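Local coordinates for regulatory protein PcrH (Pseudomonas aeruginosa, PDB 2XCB) that probably acts as the type III secretion chaperone of the translocator protein PopD, whose chaperone-binding region it holds as a bound peptide, at residues Q63-Y75 and F88-G100. Residues are numbered along the deposited sequence; the frame is centred on the assembly and turned at random. Where two conformers were deposited one is given.
Sequences QSLGLYEQALQSY and FPFHAAECHLQLG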
loop_
_atom_site.group_PDB
_atom_site.type_symbol
_atom_site.label_atom_id
_atom_site.label_comp_id
_atom_site.label_asym_id
_atom_site.label_seq_id
_atom_site.Cartn_x
_atom_site.Cartn_y
_atom_site.Cartn_z
ATOM N N GLN A 63 -7.093 18.228 -1.342
ATOM C CA GLN A 63 -7.211 19.451 -2.141
ATOM C C GLN A 63 -7.797 19.167 -3.526
ATOM O O GLN A 63 -8.740 19.840 -3.931
ATOM C CB GLN A 63 -5.866 20.185 -2.282
ATOM C CG GLN A 63 -6.066 21.672 -2.730
ATOM C CD GLN A 63 -4.746 22.454 -2.821
ATOM O OE1 GLN A 63 -3.787 22.127 -2.170
ATOM N NE2 GLN A 63 -4.733 23.511 -3.642
ATOM N N SER A 64 -7.252 18.164 -4.232
ATOM C CA SER A 64 -7.673 17.846 -5.593
ATOM C C SER A 64 -9.103 17.333 -5.669
ATOM O O SER A 64 -9.732 17.428 -6.724
ATOM C CB SER A 64 -6.737 16.834 -6.200
ATOM O OG SER A 64 -5.592 17.477 -6.674
ATOM N N LEU A 65 -9.599 16.790 -4.557
ATOM C CA LEU A 65 -10.972 16.323 -4.405
ATOM C C LEU A 65 -11.906 17.382 -3.821
ATOM O O LEU A 65 -13.064 17.113 -3.528
ATOM C CB LEU A 65 -10.972 15.128 -3.416
ATOM C CG LEU A 65 -10.367 13.835 -3.986
ATOM C CD1 LEU A 65 -10.197 12.828 -2.820
ATOM C CD2 LEU A 65 -11.296 13.279 -5.101
ATOM N N GLY A 66 -11.394 18.568 -3.569
ATOM C CA GLY A 66 -12.278 19.627 -3.040
ATOM C C GLY A 66 -12.564 19.511 -1.600
ATOM O O GLY A 66 -13.504 20.170 -1.081
ATOM N N LEU A 67 -11.780 18.707 -0.878
ATOM C CA LEU A 67 -12.004 18.607 0.543
ATOM C C LEU A 67 -11.082 19.603 1.264
ATOM O O LEU A 67 -10.171 19.184 1.961
ATOM C CB LEU A 67 -11.665 17.174 1.049
ATOM C CG LEU A 67 -12.594 16.142 0.431
ATOM C CD1 LEU A 67 -12.134 14.733 0.852
ATOM C CD2 LEU A 67 -14.086 16.424 0.877
ATOM N N TYR A 68 -11.333 20.913 1.141
ATOM C CA TYR A 68 -10.360 21.888 1.611
ATOM C C TYR A 68 -10.111 21.923 3.117
ATOM O O TYR A 68 -9.001 22.119 3.537
ATOM C CB TYR A 68 -10.743 23.289 1.086
ATOM C CG TYR A 68 -10.946 23.295 -0.382
ATOM C CD1 TYR A 68 -9.857 23.189 -1.217
ATOM C CD2 TYR A 68 -12.245 23.355 -0.951
ATOM C CE1 TYR A 68 -10.008 23.179 -2.568
ATOM C CE2 TYR A 68 -12.420 23.337 -2.323
ATOM C CZ TYR A 68 -11.272 23.270 -3.116
ATOM O OH TYR A 68 -11.350 23.255 -4.441
ATOM N N GLU A 69 -11.154 21.783 3.921
ATOM C CA GLU A 69 -10.979 21.799 5.369
ATOM C C GLU A 69 -10.117 20.585 5.820
ATOM O O GLU A 69 -9.201 20.731 6.662
ATOM C CB GLU A 69 -12.334 21.795 6.069
ATOM C CG GLU A 69 -13.200 22.975 5.723
ATOM C CD GLU A 69 -12.957 24.180 6.615
ATOM O OE1 GLU A 69 -11.899 24.251 7.304
ATOM O OE2 GLU A 69 -13.847 25.070 6.605
ATOM N N GLN A 70 -10.362 19.405 5.252
ATOM C CA GLN A 70 -9.517 18.230 5.610
ATOM C C GLN A 70 -8.099 18.374 5.068
ATOM O O GLN A 70 -7.137 17.949 5.741
ATOM C CB GLN A 70 -10.119 16.944 5.088
ATOM C CG GLN A 70 -11.473 16.658 5.716
ATOM C CD GLN A 70 -11.964 15.262 5.297
ATOM O OE1 GLN A 70 -11.175 14.342 5.229
ATOM N NE2 GLN A 70 -13.231 15.123 5.001
ATOM N N ALA A 71 -7.955 19.032 3.904
ATOM C CA ALA A 71 -6.619 19.340 3.341
ATOM C C ALA A 71 -5.904 20.271 4.285
ATOM O O ALA A 71 -4.750 20.031 4.640
ATOM C CB ALA A 71 -6.702 19.968 1.894
ATOM N N LEU A 72 -6.628 21.260 4.842
ATOM C CA LEU A 72 -5.945 22.171 5.745
ATOM C C LEU A 72 -5.397 21.397 6.999
ATOM O O LEU A 72 -4.317 21.702 7.421
ATOM C CB LEU A 72 -6.879 23.303 6.210
ATOM C CG LEU A 72 -7.197 24.415 5.207
ATOM C CD1 LEU A 72 -8.371 25.231 5.748
ATOM C CD2 LEU A 72 -5.987 25.305 5.157
ATOM N N GLN A 73 -6.190 20.496 7.589
ATOM C CA GLN A 73 -5.721 19.709 8.770
ATOM C C GLN A 73 -4.408 18.968 8.477
ATOM O O GLN A 73 -3.495 18.971 9.291
ATOM C CB GLN A 73 -6.767 18.722 9.235
ATOM C CG GLN A 73 -8.040 19.488 9.609
ATOM C CD GLN A 73 -9.139 18.599 10.102
ATOM O OE1 GLN A 73 -9.727 17.807 9.363
ATOM N NE2 GLN A 73 -9.409 18.701 11.393
ATOM N N SER A 74 -4.311 18.390 7.291
ATOM C CA SER A 74 -3.084 17.635 6.938
ATOM C C SER A 74 -1.841 18.524 6.698
ATOM O O SER A 74 -0.669 18.221 7.112
ATOM C CB SER A 74 -3.396 16.789 5.697
ATOM O OG SER A 74 -2.357 15.817 5.555
ATOM N N TYR A 75 -2.084 19.612 5.960
ATOM C CA TYR A 75 -1.094 20.634 5.744
ATOM C C TYR A 75 -0.680 21.259 7.056
ATOM O O TYR A 75 0.481 21.510 7.280
ATOM C CB TYR A 75 -1.681 21.720 4.823
ATOM C CG TYR A 75 -1.898 21.292 3.376
ATOM C CD1 TYR A 75 -1.060 20.365 2.767
ATOM C CD2 TYR A 75 -2.844 21.976 2.553
ATOM C CE1 TYR A 75 -1.218 19.991 1.441
ATOM C CE2 TYR A 75 -3.024 21.620 1.234
ATOM C CZ TYR A 75 -2.174 20.649 0.667
ATOM O OH TYR A 75 -2.359 20.320 -0.646
ATOM N N PHE A 88 3.610 23.597 2.365
ATOM C CA PHE A 88 2.515 23.547 3.310
ATOM C C PHE A 88 1.752 24.859 3.343
ATOM O O PHE A 88 0.565 24.850 3.105
ATOM C CB PHE A 88 3.038 23.121 4.685
ATOM C CG PHE A 88 3.473 21.627 4.732
ATOM C CD1 PHE A 88 2.538 20.605 4.466
ATOM C CD2 PHE A 88 4.826 21.286 4.929
ATOM C CE1 PHE A 88 2.894 19.227 4.540
ATOM C CE2 PHE A 88 5.246 19.938 4.969
ATOM C CZ PHE A 88 4.254 18.879 4.772
ATOM N N PRO A 89 2.412 26.001 3.680
ATOM C CA PRO A 89 1.533 27.210 3.811
ATOM C C PRO A 89 1.045 27.679 2.448
ATOM O O PRO A 89 -0.009 28.191 2.313
ATOM C CB PRO A 89 2.498 28.267 4.412
ATOM C CG PRO A 89 3.878 27.691 4.308
ATOM C CD PRO A 89 3.668 26.185 4.422
ATOM N N PHE A 90 1.811 27.393 1.414
ATOM C CA PHE A 90 1.381 27.766 0.081
ATOM C C PHE A 90 0.079 27.027 -0.310
ATOM O O PHE A 90 -0.944 27.709 -0.638
ATOM C CB PHE A 90 2.516 27.486 -0.977
ATOM C CG PHE A 90 2.134 27.896 -2.409
ATOM C CD1 PHE A 90 2.274 29.223 -2.839
ATOM C CD2 PHE A 90 1.582 26.942 -3.325
ATOM C CE1 PHE A 90 1.910 29.631 -4.159
ATOM C CE2 PHE A 90 1.174 27.322 -4.597
ATOM C CZ PHE A 90 1.337 28.711 -5.020
ATOM N N HIS A 91 0.064 25.671 -0.249
ATOM C CA HIS A 91 -1.138 24.987 -0.650
ATOM C C HIS A 91 -2.266 25.198 0.345
ATOM O O HIS A 91 -3.410 25.175 -0.059
ATOM C CB HIS A 91 -0.901 23.505 -0.901
ATOM C CG HIS A 91 0.044 23.325 -2.083
ATOM N ND1 HIS A 91 -0.296 23.806 -3.326
ATOM C CD2 HIS A 91 1.346 22.953 -2.161
ATOM C CE1 HIS A 91 0.738 23.632 -4.173
ATOM N NE2 HIS A 91 1.747 23.112 -3.481
ATOM N N ALA A 92 -1.918 25.412 1.606
ATOM C CA ALA A 92 -2.935 25.765 2.612
ATOM C C ALA A 92 -3.616 27.107 2.212
ATOM O O ALA A 92 -4.821 27.317 2.442
ATOM C CB ALA A 92 -2.313 25.929 3.980
ATOM N N ALA A 93 -2.795 28.034 1.747
ATOM C CA ALA A 93 -3.320 29.345 1.336
ATOM C C ALA A 93 -4.300 29.163 0.170
ATOM O O ALA A 93 -5.346 29.797 0.132
ATOM C CB ALA A 93 -2.144 30.244 0.964
ATOM N N GLU A 94 -3.967 28.284 -0.799
ATOM C CA GLU A 94 -4.955 27.974 -1.848
ATOM C C GLU A 94 -6.313 27.455 -1.350
ATOM O O GLU A 94 -7.429 27.817 -1.887
ATOM C CB GLU A 94 -4.390 26.967 -2.828
ATOM C CG GLU A 94 -3.210 27.529 -3.620
ATOM C CD GLU A 94 -2.610 26.482 -4.516
ATOM O OE1 GLU A 94 -2.122 26.912 -5.581
ATOM O OE2 GLU A 94 -2.657 25.245 -4.173
ATOM N N CYS A 95 -6.246 26.576 -0.341
ATOM C CA CYS A 95 -7.450 26.025 0.252
ATOM C C CYS A 95 -8.178 27.164 0.964
ATOM O O CYS A 95 -9.382 27.212 0.852
ATOM C CB CYS A 95 -7.161 24.891 1.287
ATOM S SG CYS A 95 -6.283 23.439 0.489
ATOM N N HIS A 96 -7.475 28.032 1.699
ATOM C CA HIS A 96 -8.178 29.104 2.384
ATOM C C HIS A 96 -8.931 29.984 1.379
ATOM O O HIS A 96 -10.041 30.451 1.622
ATOM C CB HIS A 96 -7.186 29.971 3.145
ATOM C CG HIS A 96 -6.713 29.389 4.442
ATOM N ND1 HIS A 96 -7.572 29.008 5.444
ATOM C CD2 HIS A 96 -5.468 29.069 4.872
ATOM C CE1 HIS A 96 -6.874 28.584 6.489
ATOM N NE2 HIS A 96 -5.591 28.616 6.169
ATOM N N LEU A 97 -8.294 30.224 0.249
ATOM C CA LEU A 97 -8.853 31.064 -0.823
ATOM C C LEU A 97 -10.125 30.435 -1.357
ATOM O O LEU A 97 -11.196 31.078 -1.399
ATOM C CB LEU A 97 -7.801 31.184 -1.943
ATOM C CG LEU A 97 -7.110 32.493 -2.280
ATOM C CD1 LEU A 97 -6.697 32.461 -3.797
ATOM C CD2 LEU A 97 -8.061 33.692 -2.018
ATOM N N GLN A 98 -10.074 29.136 -1.648
ATOM C CA GLN A 98 -11.289 28.450 -2.133
ATOM C C GLN A 98 -12.382 28.417 -1.066
ATOM O O GLN A 98 -13.592 28.375 -1.391
ATOM C CB GLN A 98 -10.993 27.071 -2.768
ATOM C CG GLN A 98 -10.098 27.135 -4.020
ATOM C CD GLN A 98 -10.509 28.222 -5.072
ATOM O OE1 GLN A 98 -11.592 28.151 -5.668
ATOM N NE2 GLN A 98 -9.619 29.227 -5.288
ATOM N N LEU A 99 -12.006 28.570 0.193
ATOM C CA LEU A 99 -13.030 28.666 1.257
ATOM C C LEU A 99 -13.494 30.081 1.481
ATOM O O LEU A 99 -14.379 30.315 2.303
ATOM C CB LEU A 99 -12.537 28.064 2.625
ATOM C CG LEU A 99 -12.678 26.540 2.914
ATOM C CD1 LEU A 99 -12.523 25.879 1.666
ATOM C CD2 LEU A 99 -11.600 26.009 3.936
ATOM N N GLY A 100 -12.950 31.038 0.765
ATOM C CA GLY A 100 -13.424 32.419 0.935
ATOM C C GLY A 100 -12.785 33.096 2.144
ATOM O O GLY A 100 -13.319 34.096 2.696
#
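C95 is the tight point of this contact. Its side chain fits as a knob among Q63, Y68, A71 and L72. SG lies 3.8 Å from A71 CB and meets the edges of the Y68 and Y75 rings. Y75 is the return knob, seated among F88, H91, A92 and C95. On the flank beside C95, L72 CD2 lies over a face of the partly exposed H96 ring, 3.7 Å from its centroid.

Beside this apolar core runs a polar chain. Q63 CG stands anti to the backbone N (chi1 -162°), and the extended chain carries the amide across to helix 87-98. Y75 OH donates to Q63 OE1 (2.8 Å) in the carbonyl plane. Q63 NE2 donates to E94 OE2 (2.8 Å), nearly straight at 167°. H91 ND1 donates to the same OE2 from the opposite face of the carboxylate. This bond, with that from NE2 to an acidic side chain of the bound peptide, holds the H91 ring in its rotation.

Helices 68-81 and 87-98 belong to the antiparallel, TPR-like helical array expected of this chaperone family. The axes of segments 68-75 and 88-98 approach to 9.3 Å and run at 157°.

The C-terminal end of helix 87-98 is looser and nearer solvent. There Q98 CB covers one face of Y68, and L99 CD2 meets L72 CD1 tip to tip.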